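Local coordinates for arsenate Reductase (Corynebacterium glutamicum, PDB 3T38) that reduces arsenate to arsenite in a thioredoxin-dependent reaction, on a low molecular weight tyrosine phosphatase fold, at the interface of chains A and B. Numbering follows the deposited sequence. Chains: chain A/B, Arsenate Reductase.

Contact 1: the interface of chains A and B. Residues chain A 117-118, 162, 164-165; chain B 46-47, 50-51.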
# COMPACT_ATOMS: atom_id res chain seq x y z
N SER A 117 6.29 7.61 1.03
CA SER A 117 5.81 7.29 -0.31
C SER A 117 6.51 6.00 -0.80
O SER A 117 5.93 5.23 -1.58
CB SER A 117 6.04 8.48 -1.27
OG SER A 117 7.42 8.76 -1.43
N LEU A 118 7.78 5.82 -0.46
CA LEU A 118 8.53 4.67 -0.99
C LEU A 118 9.39 4.07 0.15
O LEU A 118 10.64 4.22 0.20
CB LEU A 118 9.43 5.13 -2.15
CG LEU A 118 8.83 5.91 -3.33
CD1 LEU A 118 10.00 6.50 -4.32
CD2 LEU A 118 7.76 5.11 -4.17
N CYS A 162 8.25 14.42 0.09
CA CYS A 162 7.61 13.24 -0.52
C CYS A 162 7.06 13.51 -1.93
O CYS A 162 6.82 12.60 -2.72
CB CYS A 162 6.56 12.65 0.42
SG CYS A 162 5.44 13.92 1.03
N ASP A 164 4.05 15.45 -4.40
CA ASP A 164 2.58 15.55 -4.34
C ASP A 164 1.96 14.15 -4.32
O ASP A 164 1.42 13.69 -5.33
CB ASP A 164 2.07 16.39 -5.54
CG ASP A 164 0.56 16.69 -5.49
OD1 ASP A 164 -0.09 16.42 -4.45
OD2 ASP A 164 0.01 17.19 -6.51
N VAL A 165 2.02 13.46 -3.17
CA VAL A 165 1.45 12.11 -3.05
C VAL A 165 0.28 12.06 -2.06
O VAL A 165 -0.27 10.97 -1.80
CB VAL A 165 2.47 11.09 -2.53
CG1 VAL A 165 3.68 10.93 -3.52
CG2 VAL A 165 2.89 11.46 -1.11
N ALA B 46 -1.13 6.88 -5.83
CA ALA B 46 -0.47 8.19 -5.66
C ALA B 46 0.98 8.10 -5.15
O ALA B 46 1.84 8.88 -5.57
CB ALA B 46 -1.29 9.08 -4.71
N ARG B 47 1.26 7.18 -4.22
CA ARG B 47 2.62 7.05 -3.66
C ARG B 47 3.68 6.89 -4.78
O ARG B 47 4.75 7.47 -4.70
CB ARG B 47 2.75 5.89 -2.65
CG ARG B 47 2.09 6.15 -1.26
CD ARG B 47 2.32 5.01 -0.22
NE ARG B 47 1.61 3.80 -0.58
CZ ARG B 47 2.15 2.85 -1.30
NH1 ARG B 47 3.45 2.99 -1.65
NH2 ARG B 47 1.45 1.77 -1.63
N LYS B 50 2.31 9.60 -8.19
CA LYS B 50 1.99 11.00 -7.80
C LYS B 50 0.53 11.33 -8.15
O LYS B 50 -0.10 10.63 -8.95
CB LYS B 50 2.99 12.05 -8.40
CG LYS B 50 4.38 12.17 -7.67
CD LYS B 50 5.02 10.79 -7.36
CE LYS B 50 6.17 10.81 -6.30
NZ LYS B 50 6.33 9.42 -5.59
N ILE B 51 -0.03 12.34 -7.48
CA ILE B 51 -1.38 12.82 -7.81
C ILE B 51 -1.35 13.46 -9.18
O ILE B 51 -0.64 14.43 -9.43
CB ILE B 51 -1.97 13.81 -6.76
CG1 ILE B 51 -2.16 13.07 -5.42
CG2 ILE B 51 -3.34 14.42 -7.28
CD1 ILE B 51 -2.15 14.00 -4.20
O HOH W 1 7.97 10.28 -3.28
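B:Lys50 bends at its second torsion (chi2 46°), which turns its chain back along A:Val165, and the two side chains lie side by side, pointing the same way. A:Val165 sets CG1 anti to its own carbonyl carbon (chi1 -62°), facing this chain. The patch joins two loops of the low molecular weight tyrosine phosphatase fold of chain A to the end of helix 31-49 of chain B and the residues after it. CG1 of A:Val165 lies 3.7 Å from CE of B:Lys50. The same methyl also packs against the backbone of B:Ala46 and B:Arg47 at the end of the helix. NZ of B:Lys50 bonds to the carbonyl O of B:Arg47 at 2.7 Å, tilted from the carbonyl plane. This ties the lysine to its own helix end. NZ of B:Lys50 also lies 3.0 Å from water 1, which links it to OG of A:Ser117 and to the carbonyl O of A:Cys162. The direct backbone bond runs from N of B:Ile51 to O of A:Asp164 at 2.9 Å and is nearly straight. The side chains of A:Asp164 and B:Ile51 cross at about a right angle. The CB, CG and CD methylenes of B:Arg47 lie against the backbone of A:Ser117. Its guanidinium turns an edge to O of A:Ser117, and the bond from NH1 of B:Arg47 to that oxygen is weak at 3.3 Å.

Contact 2: the interface of chains A and B. Residues chain A 39-40, 43; chain B 147-149, 151, 167.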
# COMPACT_ATOMS: atom_id res chain seq x y z
N PHE A 39 -4.35 -8.36 6.55
CA PHE A 39 -3.65 -9.02 5.46
C PHE A 39 -3.06 -8.00 4.47
O PHE A 39 -1.95 -8.22 3.96
CB PHE A 39 -4.50 -10.01 4.70
CG PHE A 39 -4.75 -11.30 5.47
CD1 PHE A 39 -5.89 -11.44 6.28
CD2 PHE A 39 -3.88 -12.38 5.34
CE1 PHE A 39 -6.15 -12.60 6.99
CE2 PHE A 39 -4.14 -13.58 6.05
CZ PHE A 39 -5.27 -13.69 6.89
N GLU A 40 -3.78 -6.89 4.22
CA GLU A 40 -3.29 -5.86 3.34
C GLU A 40 -2.12 -5.16 3.97
O GLU A 40 -1.13 -4.82 3.30
CB GLU A 40 -4.39 -4.87 2.92
CG GLU A 40 -5.50 -5.55 2.11
CD GLU A 40 -5.00 -6.18 0.76
OE1 GLU A 40 -3.85 -5.96 0.34
OE2 GLU A 40 -5.79 -6.89 0.11
N VAL A 43 0.97 -7.46 3.55
CA VAL A 43 1.42 -7.45 2.18
C VAL A 43 2.08 -6.14 1.86
O VAL A 43 3.24 -6.16 1.33
CB VAL A 43 0.33 -7.89 1.15
CG1 VAL A 43 0.85 -7.63 -0.28
CG2 VAL A 43 0.03 -9.38 1.32
N THR B 147 -0.96 -6.61 -3.76
CA THR B 147 -1.92 -6.57 -2.67
C THR B 147 -2.34 -7.98 -2.26
O THR B 147 -2.16 -8.94 -3.02
CB THR B 147 -3.16 -5.81 -3.08
OG1 THR B 147 -3.59 -6.31 -4.37
CG2 THR B 147 -2.90 -4.29 -3.15
N ASP B 148 -2.95 -8.12 -1.09
CA ASP B 148 -3.24 -9.45 -0.61
C ASP B 148 -4.35 -10.06 -1.42
O ASP B 148 -4.26 -11.24 -1.74
CB ASP B 148 -3.60 -9.48 0.87
CG ASP B 148 -3.95 -10.84 1.34
OD1 ASP B 148 -3.02 -11.69 1.42
OD2 ASP B 148 -5.14 -11.09 1.61
N ASP B 149 -5.36 -9.28 -1.78
CA ASP B 149 -6.61 -9.83 -2.33
C ASP B 149 -6.32 -10.56 -3.65
O ASP B 149 -6.82 -11.66 -3.91
CB ASP B 149 -7.70 -8.73 -2.51
CG ASP B 149 -7.12 -7.41 -2.94
OD1 ASP B 149 -6.16 -7.45 -3.76
OD2 ASP B 149 -7.55 -6.34 -2.44
N ILE B 151 -3.54 -11.98 -4.48
CA ILE B 151 -2.88 -13.26 -4.18
C ILE B 151 -3.90 -14.32 -3.77
O ILE B 151 -3.90 -15.40 -4.33
CB ILE B 151 -1.68 -13.11 -3.15
CG1 ILE B 151 -0.64 -12.02 -3.60
CG2 ILE B 151 -0.99 -14.47 -2.93
CD1 ILE B 151 0.25 -11.48 -2.36
N PRO B 167 3.19 -13.64 0.40
CA PRO B 167 2.68 -14.62 1.39
C PRO B 167 2.39 -15.96 0.70
O PRO B 167 1.78 -15.97 -0.37
CB PRO B 167 1.36 -13.98 1.91
CG PRO B 167 1.02 -12.93 0.91
CD PRO B 167 2.38 -12.41 0.39
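Helix 31-49 of chain A meets the start of helix 148-153 of chain B, with the loop residue B:Pro167 alongside. A:Glu40 reaches the first turn of the chain B helix. Its OE1 accepts a hydrogen bond from the backbone N of B:Asp148 at 2.7 Å. The bond is nearly straight at the hydrogen, and the donor comes from the syn side, 29° out of the carboxylate plane. The bend of A:Glu40 at chi2 (-61°) turns the carboxylate toward this helix start. A weak bond runs from N of B:Asp149 to OE2 of A:Glu40. The carboxylate thus caps the helix, whose N-terminal end would probably stabilise a negative charge there. B:Thr147 donates from OG1 to OD1 of B:Asp149 at 2.9 Å, which helps to fix the acidic side chain within chain B. The side chain of B:Asp148 extends anti to its backbone nitrogen and passes by A:Phe39. Its OD2 lies 3.3 Å from CB of A:Phe39, and the carboxylate and ring planes are 24° apart. A:Val43 puts its two methyls to different uses. CG1 rests on the backbone of B:Thr147. CG2 of A:Val43 meets CB of B:Asp148 and, crossing the proline at about a right angle, lies 3.7 Å from CG of B:Pro167.

Contact 3: the interface of chains A and B. Residues chain A 147-148, 151, 167, 169; chain B 39-40, 42-43.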
# COMPACT_ATOMS: atom_id res chain seq x y z
N THR A 147 -0.89 5.80 4.02
CA THR A 147 -2.22 5.22 3.78
C THR A 147 -3.25 6.32 4.10
O THR A 147 -2.95 7.31 4.75
CB THR A 147 -2.49 4.01 4.68
OG1 THR A 147 -2.32 4.39 6.05
CG2 THR A 147 -1.54 2.76 4.33
N ASP A 148 -4.44 6.18 3.57
CA ASP A 148 -5.43 7.23 3.62
C ASP A 148 -5.99 7.35 5.02
O ASP A 148 -6.23 8.46 5.47
CB ASP A 148 -6.61 6.88 2.66
CG ASP A 148 -7.57 8.04 2.47
OD1 ASP A 148 -7.15 9.05 1.86
OD2 ASP A 148 -8.73 7.89 2.89
N ILE A 151 -4.16 9.90 7.12
CA ILE A 151 -4.31 11.24 6.69
C ILE A 151 -5.63 11.76 7.22
O ILE A 151 -5.68 12.83 7.81
CB ILE A 151 -4.25 11.38 5.15
CG1 ILE A 151 -2.87 10.93 4.59
CG2 ILE A 151 -4.50 12.86 4.76
CD1 ILE A 151 -2.94 10.62 3.00
N PRO A 167 -3.33 13.23 -0.50
CA PRO A 167 -4.57 13.98 -0.81
C PRO A 167 -4.82 15.11 0.18
O PRO A 167 -4.48 15.02 1.36
CB PRO A 167 -5.69 12.91 -0.75
CG PRO A 167 -5.08 11.70 -0.08
CD PRO A 167 -3.58 11.78 -0.51
N TYR A 169 -7.24 16.91 2.22
CA TYR A 169 -8.55 16.99 2.90
C TYR A 169 -8.75 18.30 3.65
O TYR A 169 -7.83 18.78 4.31
CB TYR A 169 -8.77 15.81 3.88
CG TYR A 169 -8.86 14.44 3.25
CD1 TYR A 169 -9.99 14.04 2.56
CD2 TYR A 169 -7.78 13.57 3.29
CE1 TYR A 169 -10.07 12.80 1.96
CE2 TYR A 169 -7.85 12.30 2.70
CZ TYR A 169 -8.99 11.93 2.03
OH TYR A 169 -9.07 10.69 1.43
N PHE B 39 -10.52 4.66 -1.57
CA PHE B 39 -9.60 5.65 -1.03
C PHE B 39 -8.17 5.12 -0.82
O PHE B 39 -7.21 5.81 -1.15
CB PHE B 39 -10.20 6.32 0.19
CG PHE B 39 -11.28 7.29 -0.17
CD1 PHE B 39 -12.62 6.92 -0.10
CD2 PHE B 39 -10.94 8.57 -0.62
CE1 PHE B 39 -13.63 7.80 -0.45
CE2 PHE B 39 -11.92 9.47 -0.96
CZ PHE B 39 -13.29 9.07 -0.89
N GLU B 40 -8.04 3.88 -0.34
CA GLU B 40 -6.70 3.31 -0.13
C GLU B 40 -5.96 3.02 -1.44
O GLU B 40 -4.76 3.31 -1.55
CB GLU B 40 -6.75 2.08 0.81
CG GLU B 40 -7.30 2.36 2.27
CD GLU B 40 -6.37 3.24 3.15
OE1 GLU B 40 -5.27 3.65 2.70
OE2 GLU B 40 -6.76 3.53 4.34
N TYR B 42 -6.42 4.62 -4.23
CA TYR B 42 -6.05 5.96 -4.68
C TYR B 42 -4.72 6.39 -4.05
O TYR B 42 -3.80 6.74 -4.77
CB TYR B 42 -7.18 6.96 -4.40
CG TYR B 42 -6.89 8.37 -4.87
CD1 TYR B 42 -6.28 9.29 -4.02
CD2 TYR B 42 -7.19 8.78 -6.16
CE1 TYR B 42 -6.01 10.64 -4.45
CE2 TYR B 42 -6.90 10.07 -6.58
CZ TYR B 42 -6.32 10.99 -5.72
OH TYR B 42 -6.01 12.23 -6.17
N VAL B 43 -4.64 6.36 -2.73
CA VAL B 43 -3.42 6.78 -2.03
C VAL B 43 -2.28 5.85 -2.34
O VAL B 43 -1.12 6.27 -2.49
CB VAL B 43 -3.63 6.95 -0.52
CG1 VAL B 43 -2.33 7.09 0.23
CG2 VAL B 43 -4.30 8.27 -0.29
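OD1 of A:Asp148 accepts a hydrogen bond from the phenol OH of A:Tyr169 at 2.6 Å, through its syn lone pair. OD1 of A:Asp148 lies at the edge of the tyrosine ring, in its plane. This second-shell bond helps to fix the rotation of A:Asp148, which faces helix 31-49 of chain B. The other oxygen of A:Asp148, OD2, lies 3.5 Å from CB of B:Phe39. The carboxylate and the phenylalanine ring are turned only 19° from each other. The phenol OH of A:Tyr169 also approaches the rim of that ring, 3.5 Å from CD2 of B:Phe39. On the backbone side, N of A:Asp148 donates to OE1 of B:Glu40 at 2.8 Å. The donor sits on the syn side but 30° out of the carboxylate plane. B:Val43 supplies the apolar part. Its CG2, anti to the carbonyl carbon, points at the rim of the proline ring and lies 3.5 Å from CG of A:Pro167. It also touches CB of A:Asp148, while CG1 rests by CA of A:Thr147. CE1 of B:Tyr42 comes more loosely toward CB of A:Pro167. The site lies where the start of helix 148-153 and the loop residues A:Pro167 and A:Tyr169 of the phosphatase-like fold meet one side of helix 31-49 of the other chain.

Contact 4: the interface of chains A and B. Residues chain A 33, 37, 66, 70, 148-149; chain B 36, 40.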
# COMPACT_ATOMS: atom_id res chain seq x y z
N THR A 33 -13.80 -5.48 6.71
CA THR A 33 -12.80 -4.40 6.73
C THR A 33 -11.60 -4.76 7.63
O THR A 33 -10.46 -4.66 7.18
CB THR A 33 -13.45 -3.06 7.10
OG1 THR A 33 -14.44 -2.77 6.11
CG2 THR A 33 -12.47 -1.92 7.14
N TYR A 37 -7.66 -5.29 6.72
CA TYR A 37 -6.69 -4.45 7.39
C TYR A 37 -5.44 -5.20 7.73
O TYR A 37 -4.31 -4.76 7.43
CB TYR A 37 -7.25 -3.76 8.63
CG TYR A 37 -7.52 -2.33 8.31
CD1 TYR A 37 -6.57 -1.34 8.60
CD2 TYR A 37 -8.71 -1.95 7.71
CE1 TYR A 37 -6.83 0.03 8.27
CE2 TYR A 37 -8.97 -0.58 7.40
CZ TYR A 37 -8.03 0.37 7.68
OH TYR A 37 -8.31 1.69 7.34
N ARG A 66 -3.51 1.74 12.30
CA ARG A 66 -4.39 2.18 11.20
C ARG A 66 -5.89 2.14 11.54
O ARG A 66 -6.63 3.10 11.30
CB ARG A 66 -4.10 1.37 9.94
CG ARG A 66 -2.84 1.81 9.22
CD ARG A 66 -2.56 0.87 8.07
NE ARG A 66 -3.48 1.21 6.99
CZ ARG A 66 -3.70 0.46 5.91
NH1 ARG A 66 -3.14 -0.75 5.80
NH2 ARG A 66 -4.51 0.91 4.96
N LEU A 70 -8.46 5.24 11.71
CA LEU A 70 -9.77 5.26 11.07
C LEU A 70 -10.95 5.52 12.03
O LEU A 70 -11.88 6.23 11.68
CB LEU A 70 -10.01 3.96 10.29
CG LEU A 70 -11.25 3.84 9.38
CD1 LEU A 70 -11.21 4.93 8.26
CD2 LEU A 70 -11.32 2.45 8.76
N ASP A 148 -4.44 6.18 3.57
CA ASP A 148 -5.43 7.23 3.62
C ASP A 148 -5.99 7.35 5.02
O ASP A 148 -6.23 8.46 5.47
CB ASP A 148 -6.61 6.88 2.66
CG ASP A 148 -7.57 8.04 2.47
OD1 ASP A 148 -7.15 9.05 1.86
OD2 ASP A 148 -8.73 7.89 2.89
N ASP A 149 -6.20 6.24 5.73
CA ASP A 149 -6.83 6.33 7.05
C ASP A 149 -6.05 7.33 7.95
O ASP A 149 -6.65 8.14 8.63
CB ASP A 149 -6.92 4.98 7.75
CG ASP A 149 -5.73 4.10 7.45
OD1 ASP A 149 -4.54 4.59 7.32
OD2 ASP A 149 -5.99 2.91 7.23
N ARG B 36 -13.34 2.06 1.72
CA ARG B 36 -11.94 1.96 2.05
C ARG B 36 -11.12 1.54 0.85
O ARG B 36 -10.14 2.19 0.54
CB ARG B 36 -11.68 1.12 3.29
CG ARG B 36 -12.22 1.75 4.58
CD ARG B 36 -11.32 2.85 5.09
NE ARG B 36 -11.71 4.13 4.57
CZ ARG B 36 -10.89 5.12 4.24
NH1 ARG B 36 -9.58 5.03 4.37
NH2 ARG B 36 -11.43 6.25 3.78
N GLU B 40 -8.04 3.88 -0.34
CA GLU B 40 -6.70 3.31 -0.13
C GLU B 40 -5.96 3.02 -1.44
O GLU B 40 -4.76 3.31 -1.55
CB GLU B 40 -6.75 2.08 0.81
CG GLU B 40 -7.30 2.36 2.27
CD GLU B 40 -6.37 3.24 3.15
OE1 GLU B 40 -5.27 3.65 2.70
OE2 GLU B 40 -6.76 3.53 4.34
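The backbone of A:Asp148 and A:Asp149 is helical at the start of helix 148-153, and its N-H groups point at helix 31-49 of chain B. N of A:Asp149 gives a hydrogen bond to OE2 of B:Glu40 at 3.1 Å, from the syn side and tilted from the carboxylate plane. With the bond from A:Asp148, both oxygens of B:Glu40 are held by the helix start. A:Arg66 approaches the same glutamate from the opposite direction. Its NH2 forms a salt bridge to OE2 of B:Glu40 at 3.5 Å, with the two planes close to perpendicular (81°). OD2 of A:Asp149 is gripped within chain A. The phenol OH of A:Tyr37 donates to its anti lone pair at 2.6 Å, and NE of A:Arg66 to its syn lone pair at 3.0 Å. OD2 of A:Asp149 also lies 3.1 Å from OE2 of B:Glu40. Both oxygens normally only accept, making this a close contact, not a bond; A:Arg66 probably offsets the like charges. B:Arg36 bends at chi2 (-78°) and chi3 (91°), bringing its guanidinium nearly coplanar with the carboxylate of A:Asp148. NH2 of B:Arg36 bridges to OD2 of A:Asp148 at 3.3 Å. One guanidinium face carries CD1 of A:Leu70, offset toward the rim. This charged network ties the chains together and shares residues with the pocket of Thr33, Arg36, Tyr37, Glu40 and Arg66, which binds (4S,5S)-1,2-dithiane-4,5-diol (D1D), oxidised dithiothreitol probably from purification or crystallisation.

Helix 31-49 runs through all four contacts. Contacts 3 and 4 are neighbours, their C-alpha centres about 9 Å apart, and share A:Asp148 and B:Glu40. Contact 1 lies about 10 Å from contact 3, farther along helix 31-49 of chain B. Contact 2 is the symmetry twin of much of contact 3 with the chains exchanged. It lies about 18 Å from contact 3, 14 Å from contact 4 and 21 Å from contact 1. Each chain therefore gives its helix and receives its partner's, as in a two-fold dimer. The structure alone does not show that this pairing forms in solution.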